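Local coordinates for alpha-ketoglutarate-dependent non-heme iron oxygenase EasH (Aspergillus japonicus, PDB 5M0T), which is an iron(II)- and 2-oxoglutarate-dependent oxygenase of the PhyH family that takes part in the biosynthesis of the ergot alkaloid cycloclavine, at residues 73-78 / 121-126; 109-114 / 255-260. One frame throughout, in Å; residues are numbered along the deposited sequence.

Interaction 1: 73-78 / 121-126; sequences GMRQLS and ETEPGY
Arg-75 and Glu-121 form an antiparallel hydrogen-bonded pair, Arg-75 N to Glu-121 O at 3.1 Å and Glu-121 N to Arg-75 O at 3.0 Å, which attaches strand 75-77, an outermost strand of the main sheet within this chain, to the end of strand 112-122 in this cupin-type fold. Past the pair, 121-126 leaves the sheet through a type II turn from Glu-123 to Tyr-126, with Gly-125 at positive phi. The turn brings the Tyr-126 ring back against Met-74, whose side chain crosses it obliquely near the hydroxyl end. Arg-75 and Glu-121 send their side chains to the same face and run side by side, yet Arg-75 NE stays 4.1 Å from Glu-121 OE1, beyond a salt bridge; the other oxygen, OE2, is paired with Arg-223. Glu-123 approaches Arg-75 at the guanidinium edge, the two planes only 15° apart, but its OE2 comes nearest to the methylene CD, at 3.7 Å. Met-74 lies beside the 2-oxoglutarate site, with Leu-120 and Ala-212 of that pocket against its side chain. Its CG is anti to the carbonyl carbon (chi1 -71°), and a bend at chi3 sets CE 3.9 Å from Thr-122 CG2 and 3.6 Å from Tyr-126 OH.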
ATOM      1  N   GLY A  73     -10.220  -0.525 -25.156  1.00 63.42           N
ATOM      2  CA  GLY A  73      -9.947   0.117 -26.459  1.00 63.97           C
ATOM      3  C   GLY A  73      -8.514   0.595 -26.705  1.00 64.56           C
ATOM      4  O   GLY A  73      -8.167   0.963 -27.835  1.00 65.19           O
ATOM      5  N   MET A  74      -7.678   0.600 -25.661  1.00 64.86           N
ATOM      6  CA  MET A  74      -6.286   1.046 -25.776  1.00 65.61           C
ATOM      7  C   MET A  74      -5.371  -0.148 -25.978  1.00 66.66           C
ATOM      8  O   MET A  74      -5.692  -1.268 -25.539  1.00 65.66           O
ATOM      9  CB  MET A  74      -5.847   1.764 -24.508  1.00 65.42           C
ATOM     10  CG  MET A  74      -6.488   3.120 -24.325  1.00 65.76           C
ATOM     11  SD  MET A  74      -5.883   3.927 -22.832  1.00 66.37           S
ATOM     12  CE  MET A  74      -5.826   5.629 -23.397  1.00 68.06           C
ATOM     13  N   ARG A  75      -4.237   0.103 -26.639  1.00 50.99           N
ATOM     14  CA  ARG A  75      -3.083  -0.791 -26.549  1.00 52.96           C
ATOM     15  C   ARG A  75      -2.305  -0.380 -25.293  1.00 52.20           C
ATOM     16  O   ARG A  75      -2.050   0.804 -25.089  1.00 49.05           O
ATOM     17  CB  ARG A  75      -2.215  -0.686 -27.799  1.00 54.72           C
ATOM     18  CG  ARG A  75      -2.941  -1.055 -29.090  1.00 57.93           C
ATOM     19  CD  ARG A  75      -1.999  -1.077 -30.290  1.00 59.83           C
ATOM     20  NE  ARG A  75      -0.959  -2.104 -30.132  1.00 62.65           N
ATOM     21  CZ  ARG A  75      -1.073  -3.395 -30.457  1.00 64.81           C
ATOM     22  NH1 ARG A  75      -2.191  -3.885 -31.006  1.00 64.32           N
ATOM     23  NH2 ARG A  75      -0.041  -4.205 -30.241  1.00 67.00           N
ATOM     24  N   GLN A  76      -1.968  -1.347 -24.439  1.00 54.35           N
ATOM     25  CA  GLN A  76      -1.223  -1.062 -23.218  1.00 54.92           C
ATOM     26  C   GLN A  76      -0.207  -2.148 -22.860  1.00 56.44           C
ATOM     27  O   GLN A  76      -0.437  -3.341 -23.090  1.00 57.59           O
ATOM     28  CB  GLN A  76      -2.165  -0.762 -22.026  1.00 55.52           C
ATOM     29  CG  GLN A  76      -2.958  -1.945 -21.446  1.00 57.76           C
ATOM     30  CD  GLN A  76      -2.223  -2.780 -20.386  1.00 56.69           C
ATOM     31  OE1 GLN A  76      -1.332  -2.298 -19.690  1.00 57.98           O
ATOM     32  NE2 GLN A  76      -2.613  -4.044 -20.260  1.00 59.82           N
ATOM     33  N   LEU A  77       0.925  -1.701 -22.322  1.00 56.14           N
ATOM     34  CA  LEU A  77       1.910  -2.557 -21.670  1.00 59.45           C
ATOM     35  C   LEU A  77       2.241  -1.905 -20.340  1.00 55.12           C
ATOM     36  O   LEU A  77       2.500  -0.713 -20.307  1.00 50.46           O
ATOM     37  CB  LEU A  77       3.176  -2.659 -22.516  1.00 67.16           C
ATOM     38  CG  LEU A  77       4.336  -3.502 -21.949  1.00 71.21           C
ATOM     39  CD1 LEU A  77       3.968  -4.981 -21.895  1.00 75.80           C
ATOM     40  CD2 LEU A  77       5.596  -3.264 -22.762  1.00 72.75           C
ATOM     41  N   SER A  78       2.228  -2.683 -19.258  1.00 55.02           N
ATOM     42  CA  SER A  78       2.559  -2.203 -17.926  1.00 53.61           C
ATOM     43  C   SER A  78       3.654  -3.089 -17.301  1.00 55.45           C
ATOM     44  O   SER A  78       4.256  -3.880 -17.993  1.00 58.92           O
ATOM     45  CB  SER A  78       1.287  -2.140 -17.093  1.00 51.96           C
ATOM     46  OG  SER A  78       0.374  -1.244 -17.696  1.00 53.51           O
ATOM     47  N   GLU A 121      -0.968   3.318 -26.352  1.00 47.70           N
ATOM     48  CA  GLU A 121      -1.057   3.679 -27.765  1.00 50.12           C
ATOM     49  C   GLU A 121      -2.544   3.692 -28.225  1.00 48.21           C
ATOM     50  O   GLU A 121      -3.238   2.670 -28.139  1.00 49.91           O
ATOM     51  CB  GLU A 121      -0.221   2.685 -28.592  1.00 55.69           C
ATOM     52  CG  GLU A 121       0.522   3.291 -29.775  1.00 61.45           C
ATOM     53  CD  GLU A 121       1.520   2.327 -30.406  1.00 68.27           C
ATOM     54  OE1 GLU A 121       1.054   1.365 -31.066  1.00 71.24           O
ATOM     55  OE2 GLU A 121       2.755   2.526 -30.255  1.00 76.00           O
ATOM     56  N   THR A 122      -3.027   4.839 -28.689  1.00 44.33           N
ATOM     57  CA  THR A 122      -4.411   4.959 -29.171  1.00 44.96           C
ATOM     58  C   THR A 122      -4.412   4.907 -30.697  1.00 44.53           C
ATOM     59  O   THR A 122      -3.646   5.607 -31.348  1.00 43.88           O
ATOM     60  CB  THR A 122      -5.098   6.251 -28.684  1.00 44.09           C
ATOM     61  OG1 THR A 122      -4.409   7.398 -29.197  1.00 44.41           O
ATOM     62  CG2 THR A 122      -5.086   6.331 -27.162  1.00 43.50           C
ATOM     63  N   GLU A 123      -5.259   4.057 -31.251  1.00 45.29           N
ATOM     64  CA  GLU A 123      -5.352   3.874 -32.701  1.00 47.16           C
ATOM     65  C   GLU A 123      -6.246   4.949 -33.341  1.00 45.28           C
ATOM     66  O   GLU A 123      -6.978   5.641 -32.648  1.00 43.94           O
ATOM     67  CB  GLU A 123      -5.885   2.469 -33.004  1.00 49.72           C
ATOM     68  CG  GLU A 123      -4.991   1.351 -32.461  1.00 52.10           C
ATOM     69  CD  GLU A 123      -5.563  -0.042 -32.682  1.00 56.26           C
ATOM     70  OE1 GLU A 123      -6.798  -0.168 -32.845  1.00 58.53           O
ATOM     71  OE2 GLU A 123      -4.770  -1.014 -32.714  1.00 60.08           O
ATOM     72  N   PRO A 124      -6.185   5.100 -34.670  1.00 45.66           N
ATOM     73  CA  PRO A 124      -7.148   5.953 -35.360  1.00 45.00           C
ATOM     74  C   PRO A 124      -8.596   5.564 -35.036  1.00 45.65           C
ATOM     75  O   PRO A 124      -8.935   4.374 -35.032  1.00 46.65           O
ATOM     76  CB  PRO A 124      -6.847   5.669 -36.828  1.00 46.79           C
ATOM     77  CG  PRO A 124      -5.401   5.334 -36.840  1.00 47.31           C
ATOM     78  CD  PRO A 124      -5.196   4.536 -35.605  1.00 47.34           C
ATOM     79  N   GLY A 125      -9.423   6.560 -34.733  1.00 44.72           N
ATOM     80  CA  GLY A 125     -10.817   6.338 -34.353  1.00 45.51           C
ATOM     81  C   GLY A 125     -11.096   6.179 -32.860  1.00 44.82           C
ATOM     82  O   GLY A 125     -12.271   6.160 -32.465  1.00 44.75           O
ATOM     83  N   TYR A 126     -10.041   6.053 -32.033  1.00 43.68           N
ATOM     84  CA  TYR A 126     -10.212   5.860 -30.587  1.00 43.28           C
ATOM     85  C   TYR A 126     -10.974   7.056 -30.017  1.00 42.40           C
ATOM     86  O   TYR A 126     -10.609   8.211 -30.269  1.00 40.74           O
ATOM     87  CB  TYR A 126      -8.867   5.664 -29.871  1.00 42.59           C
ATOM     88  CG  TYR A 126      -8.982   5.691 -28.364  1.00 42.02           C
ATOM     89  CD1 TYR A 126      -9.571   4.628 -27.671  1.00 43.06           C
ATOM     90  CD2 TYR A 126      -8.546   6.797 -27.633  1.00 40.08           C
ATOM     91  CE1 TYR A 126      -9.687   4.651 -26.286  1.00 42.63           C
ATOM     92  CE2 TYR A 126      -8.652   6.826 -26.247  1.00 39.87           C
ATOM     93  CZ  TYR A 126      -9.232   5.761 -25.579  1.00 41.49           C
ATOM     94  OH  TYR A 126      -9.353   5.800 -24.209  1.00 41.80           O
TER

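Interaction 2: 109-114 / 255-260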
ATOM      1  N   SER A 109       3.273  12.455   3.534  1.00 43.72           N
ATOM      2  CA  SER A 109       3.576  11.004   3.493  1.00 43.68           C
ATOM      3  C   SER A 109       4.992  10.558   3.865  1.00 43.98           C
ATOM      4  O   SER A 109       5.139   9.480   4.438  1.00 45.52           O
ATOM      5  CB  SER A 109       3.249  10.454   2.116  1.00 41.90           C
ATOM      6  OG  SER A 109       1.888  10.696   1.837  1.00 42.20           O
ATOM      7  N   GLY A 110       6.011  11.364   3.546  1.00 44.09           N
ATOM      8  CA  GLY A 110       7.426  10.946   3.631  1.00 42.10           C
ATOM      9  C   GLY A 110       7.842  10.341   2.299  1.00 42.11           C
ATOM     10  O   GLY A 110       7.862  11.029   1.283  1.00 43.37           O
ATOM     11  N   ASP A 111       8.119   9.040   2.285  1.00 41.36           N
ATOM     12  CA  ASP A 111       8.577   8.354   1.066  1.00 40.22           C
ATOM     13  C   ASP A 111       7.459   8.075   0.035  1.00 38.76           C
ATOM     14  O   ASP A 111       6.270   8.226   0.310  1.00 37.17           O
ATOM     15  CB  ASP A 111       9.317   7.051   1.421  1.00 41.57           C
ATOM     16  CG  ASP A 111      10.695   7.289   2.034  1.00 42.60           C
ATOM     17  OD1 ASP A 111      11.179   8.440   2.083  1.00 45.43           O
ATOM     18  OD2 ASP A 111      11.304   6.293   2.478  1.00 44.39           O
ATOM     19  N   TYR A 112       7.902   7.667  -1.150  1.00 36.57           N
ATOM     20  CA  TYR A 112       7.067   7.438  -2.308  1.00 35.59           C
ATOM     21  C   TYR A 112       7.675   6.291  -3.095  1.00 36.19           C
ATOM     22  O   TYR A 112       8.824   5.899  -2.852  1.00 36.95           O
ATOM     23  CB  TYR A 112       7.011   8.685  -3.196  1.00 35.20           C
ATOM     24  CG  TYR A 112       8.390   9.207  -3.528  1.00 35.64           C
ATOM     25  CD1 TYR A 112       9.069  10.041  -2.637  1.00 36.43           C
ATOM     26  CD2 TYR A 112       9.045   8.818  -4.689  1.00 35.73           C
ATOM     27  CE1 TYR A 112      10.341  10.488  -2.906  1.00 37.59           C
ATOM     28  CE2 TYR A 112      10.320   9.274  -4.971  1.00 36.72           C
ATOM     29  CZ  TYR A 112      10.966  10.112  -4.076  1.00 37.85           C
ATOM     30  OH  TYR A 112      12.247  10.573  -4.322  1.00 38.89           O
ATOM     31  N   TRP A 113       6.902   5.761  -4.034  1.00 36.62           N
ATOM     32  CA  TRP A 113       7.368   4.712  -4.944  1.00 37.80           C
ATOM     33  C   TRP A 113       6.444   4.579  -6.163  1.00 38.02           C
ATOM     34  O   TRP A 113       5.426   5.262  -6.250  1.00 38.33           O
ATOM     35  CB  TRP A 113       7.539   3.373  -4.202  1.00 38.32           C
ATOM     36  CG  TRP A 113       6.332   2.827  -3.471  1.00 38.31           C
ATOM     37  CD1 TRP A 113       5.028   3.287  -3.500  1.00 37.14           C
ATOM     38  CD2 TRP A 113       6.315   1.657  -2.652  1.00 39.09           C
ATOM     39  NE1 TRP A 113       4.231   2.502  -2.707  1.00 36.98           N
ATOM     40  CE2 TRP A 113       4.992   1.489  -2.184  1.00 38.59           C
ATOM     41  CE3 TRP A 113       7.289   0.724  -2.278  1.00 40.26           C
ATOM     42  CZ2 TRP A 113       4.629   0.436  -1.344  1.00 39.56           C
ATOM     43  CZ3 TRP A 113       6.926  -0.316  -1.440  1.00 41.16           C
ATOM     44  CH2 TRP A 113       5.603  -0.448  -0.977  1.00 40.01           C
ATOM     45  N   LEU A 114       6.809   3.721  -7.106  1.00 39.08           N
ATOM     46  CA  LEU A 114       6.039   3.533  -8.326  1.00 41.17           C
ATOM     47  C   LEU A 114       4.751   2.778  -8.019  1.00 39.54           C
ATOM     48  O   LEU A 114       4.782   1.768  -7.331  1.00 40.12           O
ATOM     49  CB  LEU A 114       6.868   2.753  -9.352  1.00 42.87           C
ATOM     50  CG  LEU A 114       6.239   2.511 -10.729  1.00 44.11           C
ATOM     51  CD1 LEU A 114       6.164   3.796 -11.539  1.00 43.25           C
ATOM     52  CD2 LEU A 114       7.032   1.443 -11.471  1.00 46.77           C
ATOM     53  N   ALA A 255      16.481   3.004  -7.319  1.00 43.20           N
ATOM     54  CA  ALA A 255      15.561   2.382  -8.274  1.00 43.43           C
ATOM     55  C   ALA A 255      14.891   1.139  -7.675  1.00 43.61           C
ATOM     56  O   ALA A 255      13.690   0.933  -7.879  1.00 45.11           O
ATOM     57  CB  ALA A 255      16.258   2.049  -9.585  1.00 43.95           C
ATOM     58  N   GLN A 256      15.647   0.344  -6.917  1.00 44.52           N
ATOM     59  CA  GLN A 256      15.082  -0.820  -6.202  1.00 44.31           C
ATOM     60  C   GLN A 256      13.943  -0.420  -5.264  1.00 42.72           C
ATOM     61  O   GLN A 256      12.920  -1.101  -5.191  1.00 44.99           O
ATOM     62  CB  GLN A 256      16.154  -1.561  -5.403  1.00 45.09           C
ATOM     63  CG  GLN A 256      17.204  -2.261  -6.250  1.00 46.89           C
ATOM     64  CD  GLN A 256      18.209  -3.039  -5.416  1.00 48.75           C
ATOM     65  OE1 GLN A 256      18.477  -2.702  -4.270  1.00 48.44           O
ATOM     66  NE2 GLN A 256      18.757  -4.100  -5.992  1.00 51.02           N
ATOM     67  N   LYS A 257      14.130   0.695  -4.562  1.00 40.67           N
ATOM     68  CA  LYS A 257      13.133   1.221  -3.654  1.00 38.51           C
ATOM     69  C   LYS A 257      11.854   1.660  -4.370  1.00 37.20           C
ATOM     70  O   LYS A 257      10.770   1.486  -3.826  1.00 34.47           O
ATOM     71  CB  LYS A 257      13.714   2.390  -2.878  1.00 39.67           C
ATOM     72  CG  LYS A 257      12.848   2.927  -1.756  1.00 39.01           C
ATOM     73  CD  LYS A 257      13.630   3.984  -0.981  1.00 39.95           C
ATOM     74  CE  LYS A 257      12.741   4.686   0.028  1.00 40.89           C
ATOM     75  NZ  LYS A 257      13.413   5.865   0.645  1.00 42.62           N
ATOM     76  N   MET A 258      11.992   2.230  -5.567  1.00 37.10           N
ATOM     77  CA  MET A 258      10.843   2.658  -6.366  1.00 37.30           C
ATOM     78  C   MET A 258       9.981   1.474  -6.820  1.00 37.82           C
ATOM     79  O   MET A 258       8.764   1.567  -6.817  1.00 35.64           O
ATOM     80  CB  MET A 258      11.285   3.439  -7.616  1.00 38.09           C
ATOM     81  CG  MET A 258      12.006   4.757  -7.368  1.00 38.60           C
ATOM     82  SD  MET A 258      11.089   5.852  -6.294  1.00 37.39           S
ATOM     83  CE  MET A 258      11.829   5.485  -4.697  1.00 40.10           C
ATOM     84  N   VAL A 259      10.622   0.374  -7.200  1.00 38.36           N
ATOM     85  CA  VAL A 259       9.920  -0.795  -7.710  1.00 39.11           C
ATOM     86  C   VAL A 259       9.511  -1.819  -6.637  1.00 40.15           C
ATOM     87  O   VAL A 259       9.183  -2.955  -6.968  1.00 41.70           O
ATOM     88  CB  VAL A 259      10.712  -1.469  -8.864  1.00 40.63           C
ATOM     89  CG1 VAL A 259      11.029  -0.458  -9.963  1.00 40.62           C
ATOM     90  CG2 VAL A 259      11.984  -2.151  -8.381  1.00 42.35           C
ATOM     91  N   GLY A 260       9.545  -1.441  -5.361  1.00 39.40           N
ATOM     92  CA  GLY A 260       8.946  -2.242  -4.295  1.00 39.56           C
ATOM     93  C   GLY A 260       9.799  -3.355  -3.717  1.00 42.05           C
ATOM     94  O   GLY A 260       9.258  -4.347  -3.229  1.00 44.64           O
TER
HETATM   95  O   HOH W   1       6.616  -0.126  -6.292  1.00 40.88           O
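Met-258, in the last turn of helix 253-258, meets Tyr-112, Trp-113 and Leu-114 where strand 112-122 enters the main sheet of the cupin-type fold, a helix end docked on a strand. Its chain is bent twice, at chi2 (-53°) and chi3 (96°), and makes an oblique Met-aromatic contact: SD is 3.7 Å from Tyr-112 CE2, and CE turns to Tyr-112 O. The phenol oxygen at the far end of the Tyr-112 ring is hydrogen-bonded to His-98 of helix 95-105. Trp-113 touches the helix end through CB, 3.4 Å from Met-258 O. Its indole meets Lys-257 O in plane at the edge, while CE3 and CZ3 approach Gly-260 CA; Trp-272 adds an edge-to-face ring contact. Toward the surface, the fully extended Lys-257 crosses Asp-111 at about a right angle, forming a salt bridge, Lys-257 NZ to Asp-111 OD2 2.8 Å, whose hydrogen bond is weak. That carboxylate oxygen also accepts a hydrogen bond from Ser-265 N. Met-258 O, near the end of the helix, receives Leu-114 N at 2.9 Å and a water at 2.8 Å; the same water donates to Leu-114 O, also at 2.8 Å.

How the interactions relate
Strand 112-122 carries both contacts, interaction 2 at its start and interaction 1 at its end, so their centres lie 28 Å apart on opposite sides of the chain's centre, although their nearest atoms come within about 8 Å. Interaction 1 pairs the strand with its sheet neighbour 75-77, whereas interaction 2 packs a helix from much later in the sequence against it. Only the first is close to the active site: the Met-74 side chain is about 4 Å from bound 2-oxoglutarate and about 8 Å from the iron, against about 13 Å from the Leu-114 side chain to 2-oxoglutarate. Both reach the second subunit, Ser-78 N bonding to its Asp-275 and Trp-113 packing on its Thr-235.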